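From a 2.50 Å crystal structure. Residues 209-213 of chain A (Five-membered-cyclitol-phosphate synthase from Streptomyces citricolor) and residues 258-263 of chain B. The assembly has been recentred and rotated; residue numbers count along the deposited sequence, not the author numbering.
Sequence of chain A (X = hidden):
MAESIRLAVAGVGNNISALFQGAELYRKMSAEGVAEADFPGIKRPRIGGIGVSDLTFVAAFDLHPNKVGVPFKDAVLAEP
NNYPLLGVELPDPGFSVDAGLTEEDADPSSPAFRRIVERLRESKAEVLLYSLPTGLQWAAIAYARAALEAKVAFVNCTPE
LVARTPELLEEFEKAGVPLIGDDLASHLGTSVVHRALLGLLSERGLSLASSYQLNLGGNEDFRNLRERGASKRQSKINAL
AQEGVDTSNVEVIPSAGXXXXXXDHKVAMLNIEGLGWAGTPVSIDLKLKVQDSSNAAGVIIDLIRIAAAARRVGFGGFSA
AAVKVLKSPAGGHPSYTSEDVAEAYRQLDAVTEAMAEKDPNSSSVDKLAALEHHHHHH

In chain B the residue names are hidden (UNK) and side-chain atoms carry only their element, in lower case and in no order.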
ATOM      1  N   ALA A 209      -8.551  -1.301  17.801  1.00 26.60           N
ATOM      2  CA  ALA A 209      -8.183   0.043  18.298  1.00 26.82           C
ATOM      3  C   ALA A 209      -8.899   1.096  17.438  1.00 26.81           C
ATOM      4  O   ALA A 209      -9.437   2.091  17.992  1.00 27.26           O
ATOM      5  CB  ALA A 209      -6.685   0.257  18.235  1.00 26.68           C
ATOM      6  N   SER A 210      -8.913   0.878  16.121  1.00 26.26           N
ATOM      7  CA  SER A 210      -9.521   1.799  15.156  1.00 26.10           C
ATOM      8  C   SER A 210      -9.535   1.131  13.779  1.00 25.55           C
ATOM      9  O   SER A 210      -8.748   0.201  13.575  1.00 25.15           O
ATOM     10  CB  SER A 210      -8.692   3.049  15.119  1.00 26.24           C
ATOM     11  OG  SER A 210      -7.463   2.784  14.447  1.00 26.01           O
ATOM     12  N   SER A 211     -10.258   1.743  12.850  1.00 25.02           N
ATOM     13  CA  SER A 211     -10.357   1.363  11.420  1.00 24.46           C
ATOM     14  C   SER A 211     -10.899   2.602  10.673  1.00 24.22           C
ATOM     15  O   SER A 211     -11.540   3.447  11.298  1.00 24.38           O
ATOM     16  CB  SER A 211     -11.244   0.105  11.292  1.00 24.34           C
ATOM     17  OG  SER A 211     -11.331  -0.486   9.985  1.00 23.89           O
ATOM     18  N   TYR A 212     -10.534   2.791   9.424  1.00 23.93           N
ATOM     19  CA  TYR A 212     -11.143   3.797   8.521  1.00 23.92           C
ATOM     20  C   TYR A 212     -11.182   3.139   7.160  1.00 24.34           C
ATOM     21  O   TYR A 212     -10.303   2.305   6.866  1.00 24.31           O
ATOM     22  CB  TYR A 212     -10.446   5.164   8.458  1.00 23.51           C
ATOM     23  CG  TYR A 212      -8.977   5.200   8.131  1.00 23.13           C
ATOM     24  CD1 TYR A 212      -8.552   5.149   6.831  1.00 22.85           C
ATOM     25  CD2 TYR A 212      -8.007   5.350   9.114  1.00 23.10           C
ATOM     26  CE1 TYR A 212      -7.206   5.179   6.497  1.00 22.82           C
ATOM     27  CE2 TYR A 212      -6.655   5.428   8.797  1.00 23.07           C
ATOM     28  CZ  TYR A 212      -6.239   5.327   7.481  1.00 22.91           C
ATOM     29  OH  TYR A 212      -4.922   5.325   7.112  1.00 22.81           O
ATOM     30  N   GLN A 213     -12.138   3.572   6.353  1.00 25.11           N
ATOM     31  CA  GLN A 213     -12.320   3.143   4.964  1.00 25.47           C
ATOM     32  C   GLN A 213     -12.745   4.407   4.243  1.00 25.90           C
ATOM     33  O   GLN A 213     -13.649   5.042   4.719  1.00 26.06           O
ATOM     34  CB  GLN A 213     -13.393   2.065   4.953  1.00 25.82           C
ATOM     35  CG  GLN A 213     -13.959   1.791   3.581  1.00 26.08           C
ATOM     36  CD  GLN A 213     -15.410   1.389   3.719  1.00 26.60           C
ATOM     37  OE1 GLN A 213     -16.276   1.977   3.035  1.00 27.21           O
ATOM     38  NE2 GLN A 213     -15.683   0.466   4.652  1.00 26.25           N
TER
ATOM     39  N   UNK B 258     -11.910  13.728   7.865  1.00 30.17           N
ATOM     40  CA  UNK B 258     -11.471  14.002   9.239  1.00 29.20           C
ATOM     41  C   UNK B 258     -11.711  12.712  10.024  1.00 29.15           C
ATOM     42  O   UNK B 258     -12.879  12.272  10.145  1.00 29.21           O
ATOM     43  c   UNK B 258     -11.953  15.383  11.287  1.00 28.71           C
ATOM     44  c   UNK B 258     -12.212  15.192   9.827  1.00 28.74           C
ATOM     45  c   UNK B 258     -10.643  16.321  13.072  1.00 28.37           C
ATOM     46  c   UNK B 258     -12.800  14.849  12.237  1.00 29.37           C
ATOM     47  c   UNK B 258     -12.573  15.013  13.591  1.00 29.22           C
ATOM     48  c   UNK B 258     -11.477  15.731  14.014  1.00 28.78           C
ATOM     49  o   UNK B 258     -11.253  15.894  15.354  1.00 28.83           O
ATOM     50  c   UNK B 258     -10.856  16.091  11.724  1.00 28.32           C
ATOM     51  N   UNK B 259     -10.627  12.097  10.522  1.00 28.49           N
ATOM     52  CA  UNK B 259     -10.717  10.797  11.247  1.00 28.01           C
ATOM     53  C   UNK B 259     -10.244  11.032  12.667  1.00 27.56           C
ATOM     54  O   UNK B 259      -9.073  11.338  12.881  1.00 26.89           O
ATOM     55  c   UNK B 259      -9.878   8.375  11.261  1.00 28.13           C
ATOM     56  c   UNK B 259     -10.608   9.550   9.133  1.00 28.23           C
ATOM     57  c   UNK B 259      -9.956   9.706  10.502  1.00 28.08           C
ATOM     58  N   UNK B 260     -11.190  10.928  13.586  1.00 27.79           N
ATOM     59  CA  UNK B 260     -11.068  11.463  14.947  1.00 28.05           C
ATOM     60  C   UNK B 260      -9.899  10.752  15.628  1.00 27.81           C
ATOM     61  O   UNK B 260      -9.090  11.485  16.223  1.00 27.33           O
ATOM     62  c   UNK B 260     -12.390  11.313  15.676  1.00 28.72           C
ATOM     63  N   UNK B 261      -9.809   9.417  15.467  1.00 27.90           N
ATOM     64  CA  UNK B 261      -8.790   8.548  16.137  1.00 28.02           C
ATOM     65  C   UNK B 261      -7.387   8.740  15.531  1.00 27.84           C
ATOM     66  O   UNK B 261      -6.496   8.150  16.069  1.00 28.09           O
ATOM     67  c   UNK B 261      -9.735   5.543  12.855  1.00 27.33           C
ATOM     68  n   UNK B 261      -8.401   5.532  12.860  1.00 26.80           N
ATOM     69  c   UNK B 261      -9.213   7.064  16.107  1.00 28.17           C
ATOM     70  c   UNK B 261      -9.070   6.406  14.767  1.00 27.61           C
ATOM     71  n   UNK B 261     -10.156   6.072  13.992  1.00 27.71           N
ATOM     72  c   UNK B 261      -7.975   6.027  14.062  1.00 27.06           C
ATOM     73  N   UNK B 262      -7.202   9.466  14.430  1.00 27.72           N
ATOM     74  CA  UNK B 262      -5.855   9.927  13.992  1.00 27.77           C
ATOM     75  C   UNK B 262      -5.302  11.033  14.893  1.00 28.10           C
ATOM     76  O   UNK B 262      -4.073  11.186  14.873  1.00 27.53           O
ATOM     77  c   UNK B 262      -5.881   9.886  10.060  1.00 27.57           C
ATOM     78  c   UNK B 262      -5.850  10.417  12.548  1.00 27.50           C
ATOM     79  c   UNK B 262      -6.015   9.325  11.485  1.00 27.70           C
ATOM     80  c   UNK B 262      -5.015   8.243  11.667  1.00 27.67           C
ATOM     81  N   UNK B 263      -6.136  11.832  15.570  1.00 29.05           N
ATOM     82  CA  UNK B 263      -5.656  12.967  16.409  1.00 29.47           C
ATOM     83  C   UNK B 263      -4.680  13.839  15.600  1.00 28.15           C
ATOM     84  O   UNK B 263      -5.000  14.220  14.471  1.00 27.22           O
ATOM     85  c   UNK B 263      -6.569  10.404  20.718  1.00 37.41           C
ATOM     86  c   UNK B 263      -5.709  10.636  19.479  1.00 35.44           C
ATOM     87  c   UNK B 263      -6.077  11.889  18.689  1.00 33.46           C
ATOM     88  c   UNK B 263      -5.037  12.399  17.698  1.00 31.11           C
ATOM     89  n   UNK B 263      -6.262  11.383  21.805  1.00 38.53           N
TER

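Position 258 of chain B has eight side-chain atoms beyond the backbone. One carbon leads to a ring of six carbons, and the ring bears one oxygen. The side chain is out of reach of the chain A strand. A six-carbon ring with a hydroxyl is a tyrosine. This is B:Tyr258.

Position 259 has three side-chain carbons, with two carried on the first. The CA-to-CB bond points toward chain A. One of the two end carbons lies 4.2 Å from CD2 of A:Tyr212, an apolar contact. A fork at CB with carbon alone means valine. This is B:Val259, and the touching atom is CG1.

Position 260 has a single side-chain carbon. It is exposed and makes no contact with the strand. That is alanine, B:Ala260.

Position 261 has one carbon and then a five-membered ring of three carbons and two nitrogens. Its CA-to-CB bond points toward the strand. A ring carbon lies 3.2 Å from CB of A:Ser210, and another lies 3.2 Å from the backbone O of A:Ser211. A ring nitrogen is 3.8 Å from CD2 of A:Tyr212. That ring is an imidazole, so the residue is B:His261. Its chi1 is 74° (p). One ring face receives CB of A:Ser210, 3.2 Å from the ring centroid and 8° off the normal, a CH-pi contact. CE1 meets the O of A:Ser211 at the ring edge. NE2 is the nitrogen near A:Tyr212, where the two rings meet edge to edge.

Position 262 has four carbons, forked at the second. Its CA-to-CB bond points sideways, but the end of the side chain comes nearer. An end carbon lies 4.3 Å from CE2 of A:Tyr212. That is leucine, B:Leu262, and the end carbon is CD2. The backbone N of B:Leu262 donates to O of B:Val259 at 3.1 Å, which helps hold the turn.

Position 263 has four carbons in a row ending in nitrogen. It is exposed and out of reach of the strand. That is lysine, B:Lys263. Its backbone N donates to O of B:Ala260 at 3.0 Å.

The contact works by packing. B:His261 gives the most area of any residue here, 73 Å², and touches A:Ser210, A:Ser211 and A:Tyr212. A short 3-10 segment, residues 260 to 262, carries this ring to the strand. The CA-to-CB bonds of A:Ser210 and A:Tyr212 point toward chain B; that of A:Ser211 points away, and its backbone O meets the histidine edge. B:Val259 and B:Leu262 add apolar contacts to the ring of A:Tyr212. The pair OG of A:Ser210 and NE2 of B:His261, 3.3 Å apart, is left open by the geometry. The two stretches together bury 224 Å².

Chain B, residues 258-263: YVAHLK
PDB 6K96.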